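Local structure of enterotoxin-like toxin X (Staphylococcus aureus, 5U75) at residues Asn118-Thr123 / Asn153-Leu158; Arg63-Gly68 / Lys80-Leu85. The protein inhibits phagocytosis and killing by human neutrophils, binding sialylated glycoproteins on their surface, and belongs to the staphylococcal superantigens. One frame throughout, in Å; residues are numbered along the deposited sequence. Where two conformers were deposited one is given.

Contact 1. Residues Asn118-Thr123 / Asn153-Leu158; sequences NIVINT and NVTFEL
Asn122 has more surface buried in this pairing than any other residue, and its carboxamide ties together two side chains of the strand opposite. With CG anti to its own carbonyl carbon (chi1 -60°), the side chain of Asn122 leans along the sheet so that ND2 donates twice: to OD1 of Asn153 at 3.0 Å and to Thr155 OG1, also at 3.0 Å. The hydroxyl lies in the amide plane of Asn122. The Asn153 bond is less regular, since ND2 sits above the plane of the accepting carbonyl and the two amides, side by side, are turned 50° apart. Both bonds fix the rotation of the Asn122 amide. Beneath them the main chains run antiparallel: Val120 and Thr155 form a hydrogen-bonded pair, with Val120 N to Thr155 O at 2.7 Å and almost straight, and Asn122 N reaches Asn153 O.

On the other face, Ile119 is the main apolar element. Its CG2, anti to the backbone N, presses on Val154 CG1 at 3.4 Å, tighter than usual van der Waals contact, while CG1 meets Leu158 CD1 at 4.0 Å, Ile119 crossing each of these two side chains obliquely. Ile119, Ile121 and Val154 also pack on helix 92-104, where the ring of His103 meets Phe156 edge-to-face. At the end near Asn118, a water bridges Asn118 N and Glu157 O. Strand 128-132, which contributes to the glycan pocket, flanks 118-123 on its other edge. The arrangement is that of the C-terminal beta-grasp domain of staphylococcal toxins, a mixed sheet packed against a helix.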
loop_
_atom_site.group_PDB
_atom_site.type_symbol
_atom_site.label_atom_id
_atom_site.label_comp_id
_atom_site.label_asym_id
_atom_site.label_seq_id
_atom_site.Cartn_x
_atom_site.Cartn_y
_atom_site.Cartn_z
ATOM N N ASN A 118 3.974 -10.197 -1.039
ATOM C CA ASN A 118 4.368 -9.131 -0.141
ATOM C C ASN A 118 4.511 -7.802 -0.824
ATOM O O ASN A 118 4.990 -7.713 -1.957
ATOM C CB ASN A 118 5.685 -9.447 0.520
ATOM C CG ASN A 118 5.619 -10.694 1.369
ATOM O OD1 ASN A 118 4.560 -11.046 1.898
ATOM N ND2 ASN A 118 6.746 -11.386 1.471
ATOM N N ILE A 119 4.134 -6.768 -0.077
ATOM C CA ILE A 119 4.475 -5.385 -0.388
ATOM C C ILE A 119 5.633 -5.029 0.549
ATOM O O ILE A 119 5.542 -5.253 1.759
ATOM C CB ILE A 119 3.267 -4.467 -0.142
ATOM C CG1 ILE A 119 2.059 -4.924 -0.957
ATOM C CG2 ILE A 119 3.613 -3.017 -0.475
ATOM C CD1 ILE A 119 0.737 -4.371 -0.449
ATOM N N VAL A 120 6.734 -4.491 0.017
ATOM C CA VAL A 120 7.911 -4.225 0.821
ATOM C C VAL A 120 8.287 -2.748 0.805
ATOM O O VAL A 120 8.543 -2.189 -0.247
ATOM C CB VAL A 120 9.118 -5.082 0.367
ATOM C CG1 VAL A 120 10.328 -4.828 1.262
ATOM C CG2 VAL A 120 8.726 -6.566 0.361
ATOM N N ILE A 121 8.353 -2.139 1.987
ATOM C CA ILE A 121 8.848 -0.792 2.144
ATOM C C ILE A 121 10.368 -0.912 2.260
ATOM O O ILE A 121 10.858 -1.536 3.207
ATOM C CB ILE A 121 8.274 -0.109 3.414
ATOM C CG1 ILE A 121 6.738 -0.172 3.442
ATOM C CG2 ILE A 121 8.750 1.333 3.489
ATOM C CD1 ILE A 121 6.118 0.272 4.757
ATOM N N ASN A 122 11.104 -0.354 1.291
ATOM C CA ASN A 122 12.558 -0.378 1.288
ATOM C C ASN A 122 13.095 0.940 1.777
ATOM O O ASN A 122 12.641 1.998 1.319
ATOM C CB ASN A 122 13.067 -0.628 -0.133
ATOM C CG ASN A 122 12.577 -1.954 -0.670
ATOM O OD1 ASN A 122 12.891 -3.000 -0.104
ATOM N ND2 ASN A 122 11.743 -1.916 -1.690
ATOM N N THR A 123 14.072 0.891 2.677
ATOM C CA THR A 123 14.665 2.110 3.232
ATOM C C THR A 123 15.972 2.440 2.532
ATOM O O THR A 123 16.575 1.590 1.850
ATOM C CB THR A 123 14.875 2.071 4.762
ATOM O OG1 THR A 123 16.056 1.335 5.109
ATOM C CG2 THR A 123 13.670 1.487 5.477
ATOM N N ASN A 153 11.684 3.346 -1.707
ATOM C CA ASN A 153 10.540 3.046 -2.553
ATOM C C ASN A 153 9.737 1.913 -1.917
ATOM O O ASN A 153 10.095 1.424 -0.844
ATOM C CB ASN A 153 10.965 2.683 -3.998
ATOM C CG ASN A 153 11.686 1.350 -4.100
ATOM O OD1 ASN A 153 11.973 0.686 -3.116
ATOM N ND2 ASN A 153 11.949 0.939 -5.328
ATOM N N VAL A 154 8.670 1.499 -2.588
ATOM C CA VAL A 154 7.874 0.354 -2.166
ATOM C C VAL A 154 7.869 -0.598 -3.337
ATOM O O VAL A 154 7.501 -0.218 -4.447
ATOM C CB VAL A 154 6.431 0.763 -1.795
ATOM C CG1 VAL A 154 5.536 -0.472 -1.608
ATOM C CG2 VAL A 154 6.439 1.608 -0.542
ATOM N N THR A 155 8.307 -1.837 -3.108
ATOM C CA THR A 155 8.237 -2.832 -4.144
ATOM C C THR A 155 7.175 -3.864 -3.818
ATOM O O THR A 155 6.754 -3.990 -2.663
ATOM C CB THR A 155 9.608 -3.506 -4.344
ATOM O OG1 THR A 155 10.107 -3.996 -3.095
ATOM C CG2 THR A 155 10.601 -2.514 -4.914
ATOM N N PHE A 156 6.718 -4.598 -4.827
ATOM C CA PHE A 156 5.747 -5.650 -4.559
ATOM C C PHE A 156 5.655 -6.649 -5.681
ATOM O O PHE A 156 5.870 -6.289 -6.843
ATOM C CB PHE A 156 4.330 -5.068 -4.338
ATOM C CG PHE A 156 3.837 -4.198 -5.458
ATOM C CD1 PHE A 156 4.237 -2.866 -5.558
ATOM C CD2 PHE A 156 2.950 -4.688 -6.396
ATOM C CE1 PHE A 156 3.783 -2.062 -6.595
ATOM C CE2 PHE A 156 2.478 -3.889 -7.431
ATOM C CZ PHE A 156 2.895 -2.564 -7.532
ATOM N N GLU A 157 5.288 -7.880 -5.321
ATOM C CA GLU A 157 4.984 -8.947 -6.280
ATOM C C GLU A 157 3.749 -9.640 -5.752
ATOM O O GLU A 157 3.851 -10.533 -4.901
ATOM C CB GLU A 157 6.133 -9.953 -6.371
ATOM C CG GLU A 157 7.497 -9.332 -6.576
ATOM C CD GLU A 157 8.617 -10.352 -6.547
ATOM O OE1 GLU A 157 8.401 -11.459 -6.003
ATOM O OE2 GLU A 157 9.709 -10.042 -7.059
ATOM N N LEU A 158 2.586 -9.208 -6.224
ATOM C CA LEU A 158 1.326 -9.699 -5.742
ATOM C C LEU A 158 0.671 -10.582 -6.798
ATOM O O LEU A 158 0.809 -10.340 -8.012
ATOM C CB LEU A 158 0.428 -8.528 -5.384
ATOM C CG LEU A 158 1.014 -7.583 -4.318
ATOM C CD1 LEU A 158 -0.023 -6.517 -3.998
ATOM C CD2 LEU A 158 1.438 -8.329 -3.059
HETATM O O HOH W 1 5.869 -11.472 -2.613
#

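Contact 2. Residues Arg63-Gly68 / Lys80-Leu85; sequences RIHLEG and KRNITL
A beta hairpin opens the beta-grasp domain, and residues 63-68 and 80-85 are facing parts of its two antiparallel strands. Ile64 and Ile83 form a hydrogen-bonded pair, Ile64 N giving a nearly straight bond of 2.8 Å to Ile83 O and Ile83 N returning one to Ile64 O. Their side chains point to the helix side of the sheet, where Ile64 CB touches Ile83 CG1 at 3.8 Å and the side chains of Ile64 and Leu85 cross obliquely, Ile64 CD1 meeting Leu85 CD1 at 3.9 Å; helix 92-104 covers Ile83 through Ile99 and Leu85 through Leu95.

Polar groups occupy the other face. Asn82 CB lies 3.5 Å from His65 ND1, and the two side chains run side by side; with CG between backbone N and carbonyl carbon, the Asn82 amide is carried out alongside the ring, the two planes 76° apart. A water in the plane of the imidazole joins His65 ND1 to Asn82 ND2, while Asn82 OD1 accepts from Ser53 N. Arg63 leaves its backbone with CG anti to N, bends at chi3 (-68°) and lies alongside Thr84. Its guanidinium grips Thr84 OG1 edge-on, with NE at 2.8 Å and NH2 at 3.2 Å, and the hydroxyl oxygen is only 1° from the guanidinium plane.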
loop_
_atom_site.group_PDB
_atom_site.type_symbol
_atom_site.label_atom_id
_atom_site.label_comp_id
_atom_site.label_asym_id
_atom_site.label_seq_id
_atom_site.Cartn_x
_atom_site.Cartn_y
_atom_site.Cartn_z
ATOM N N ARG A 63 8.079 11.844 -2.256
ATOM C CA ARG A 63 7.239 11.021 -3.106
ATOM C C ARG A 63 7.837 9.628 -3.111
ATOM O O ARG A 63 9.007 9.451 -3.432
ATOM C CB ARG A 63 7.165 11.551 -4.524
ATOM C CG ARG A 63 6.184 10.763 -5.388
ATOM C CD ARG A 63 5.722 11.584 -6.571
ATOM N NE ARG A 63 4.890 12.719 -6.121
ATOM C CZ ARG A 63 4.902 13.962 -6.636
ATOM N NH1 ARG A 63 5.714 14.321 -7.631
ATOM N NH2 ARG A 63 4.089 14.869 -6.131
ATOM N N ILE A 64 7.020 8.654 -2.732
ATOM C CA ILE A 64 7.436 7.265 -2.640
ATOM C C ILE A 64 6.747 6.505 -3.761
ATOM O O ILE A 64 5.516 6.413 -3.803
ATOM C CB ILE A 64 7.095 6.705 -1.257
ATOM C CG1 ILE A 64 7.841 7.504 -0.183
ATOM C CG2 ILE A 64 7.370 5.202 -1.190
ATOM C CD1 ILE A 64 7.276 7.273 1.187
ATOM N N HIS A 65 7.547 5.995 -4.694
ATOM C CA HIS A 65 7.000 5.272 -5.840
ATOM C C HIS A 65 6.770 3.805 -5.499
ATOM O O HIS A 65 7.600 3.188 -4.826
ATOM C CB HIS A 65 7.911 5.423 -7.047
ATOM C CG HIS A 65 7.995 6.833 -7.516
ATOM N ND1 HIS A 65 7.054 7.387 -8.354
ATOM C CD2 HIS A 65 8.848 7.831 -7.192
ATOM C CE1 HIS A 65 7.354 8.655 -8.568
ATOM N NE2 HIS A 65 8.433 8.952 -7.870
ATOM N N LEU A 66 5.622 3.303 -5.923
ATOM C CA LEU A 66 5.252 1.895 -5.787
ATOM C C LEU A 66 5.666 1.240 -7.101
ATOM O O LEU A 66 5.136 1.586 -8.159
ATOM C CB LEU A 66 3.764 1.754 -5.523
ATOM C CG LEU A 66 3.335 1.956 -4.056
ATOM C CD1 LEU A 66 3.810 3.252 -3.430
ATOM C CD2 LEU A 66 1.832 1.834 -3.948
ATOM N N GLU A 67 6.628 0.321 -7.028
ATOM C CA GLU A 67 7.241 -0.282 -8.210
ATOM C C GLU A 67 7.117 -1.798 -8.082
ATOM O O GLU A 67 7.777 -2.409 -7.255
ATOM C CB GLU A 67 8.710 0.142 -8.309
ATOM C CG GLU A 67 8.901 1.652 -8.377
ATOM C CD GLU A 67 10.355 2.050 -8.530
ATOM O OE1 GLU A 67 10.787 2.990 -7.829
ATOM O OE2 GLU A 67 11.069 1.414 -9.340
ATOM N N GLY A 68 6.249 -2.401 -8.882
ATOM C CA GLY A 68 6.004 -3.824 -8.743
ATOM C C GLY A 68 5.048 -4.382 -9.747
ATOM O O GLY A 68 4.706 -3.729 -10.743
ATOM N N LYS A 80 1.040 1.857 -12.121
ATOM C CA LYS A 80 1.944 2.928 -11.701
ATOM C C LYS A 80 1.203 3.786 -10.670
ATOM O O LYS A 80 0.144 4.360 -10.951
ATOM C CB LYS A 80 2.399 3.747 -12.914
ATOM N N ARG A 81 1.729 3.788 -9.452
ATOM C CA ARG A 81 1.135 4.520 -8.334
ATOM C C ARG A 81 2.256 5.065 -7.477
ATOM O O ARG A 81 3.366 4.541 -7.465
ATOM C CB ARG A 81 0.243 3.612 -7.493
ATOM C CG ARG A 81 -1.003 3.080 -8.192
ATOM C CD ARG A 81 -2.003 4.173 -8.519
ATOM N NE ARG A 81 -3.246 3.655 -9.081
ATOM C CZ ARG A 81 -3.453 3.305 -10.357
ATOM N NH1 ARG A 81 -2.495 3.365 -11.258
ATOM N NH2 ARG A 81 -4.653 2.865 -10.732
ATOM N N ASN A 82 1.973 6.156 -6.778
ATOM C CA ASN A 82 2.939 6.727 -5.867
ATOM C C ASN A 82 2.224 7.498 -4.773
ATOM O O ASN A 82 1.051 7.873 -4.934
ATOM C CB ASN A 82 3.970 7.606 -6.618
ATOM C CG ASN A 82 3.345 8.742 -7.409
ATOM O OD1 ASN A 82 2.702 9.624 -6.843
ATOM N ND2 ASN A 82 3.563 8.747 -8.716
ATOM N N ILE A 83 2.905 7.682 -3.654
ATOM C CA ILE A 83 2.321 8.390 -2.531
ATOM C C ILE A 83 3.185 9.590 -2.190
ATOM O O ILE A 83 4.404 9.505 -2.149
ATOM C CB ILE A 83 2.028 7.476 -1.324
ATOM C CG1 ILE A 83 3.311 6.878 -0.728
ATOM C CG2 ILE A 83 1.039 6.383 -1.761
ATOM C CD1 ILE A 83 3.078 5.982 0.471
ATOM N N THR A 84 2.522 10.719 -1.979
ATOM C CA THR A 84 3.189 11.982 -1.698
ATOM C C THR A 84 2.882 12.336 -0.250
ATOM O O THR A 84 1.717 12.552 0.098
ATOM C CB THR A 84 2.722 13.087 -2.663
ATOM O OG1 THR A 84 2.965 12.684 -4.021
ATOM C CG2 THR A 84 3.487 14.386 -2.398
ATOM N N LEU A 85 3.931 12.403 0.579
ATOM C CA LEU A 85 3.782 12.549 2.025
ATOM C C LEU A 85 4.638 13.679 2.572
ATOM O O LEU A 85 5.673 14.018 1.996
ATOM C CB LEU A 85 4.208 11.267 2.744
ATOM C CG LEU A 85 3.621 9.926 2.291
ATOM C CD1 LEU A 85 4.287 8.817 3.087
ATOM C CD2 LEU A 85 2.123 9.910 2.491
HETATM O O HOH W 2 4.990 6.386 -9.872
HETATM O O HOH W 3 4.929 3.658 -9.987
#

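From the N terminus, the chain first closes contact 2, within the long hairpin of strands 61-72 and 75-86, with 11 residues between its segments. It then runs through strand 89-91 and helix 92-104 before strand 118-123 opens contact 1, which closes when the chain returns through 153-158 after strands 128-132 and 145-147. The two contacts therefore follow in series, neither crossing the other. They are joined in space because strand 151-160 lies parallel to strand 61-72 in the middle of one mixed sheet, with probable bonds from Val154 N to His65 O and from Glu67 N to Val154 O. Their centres are about 10 Å apart, and helix 92-104 packs against both.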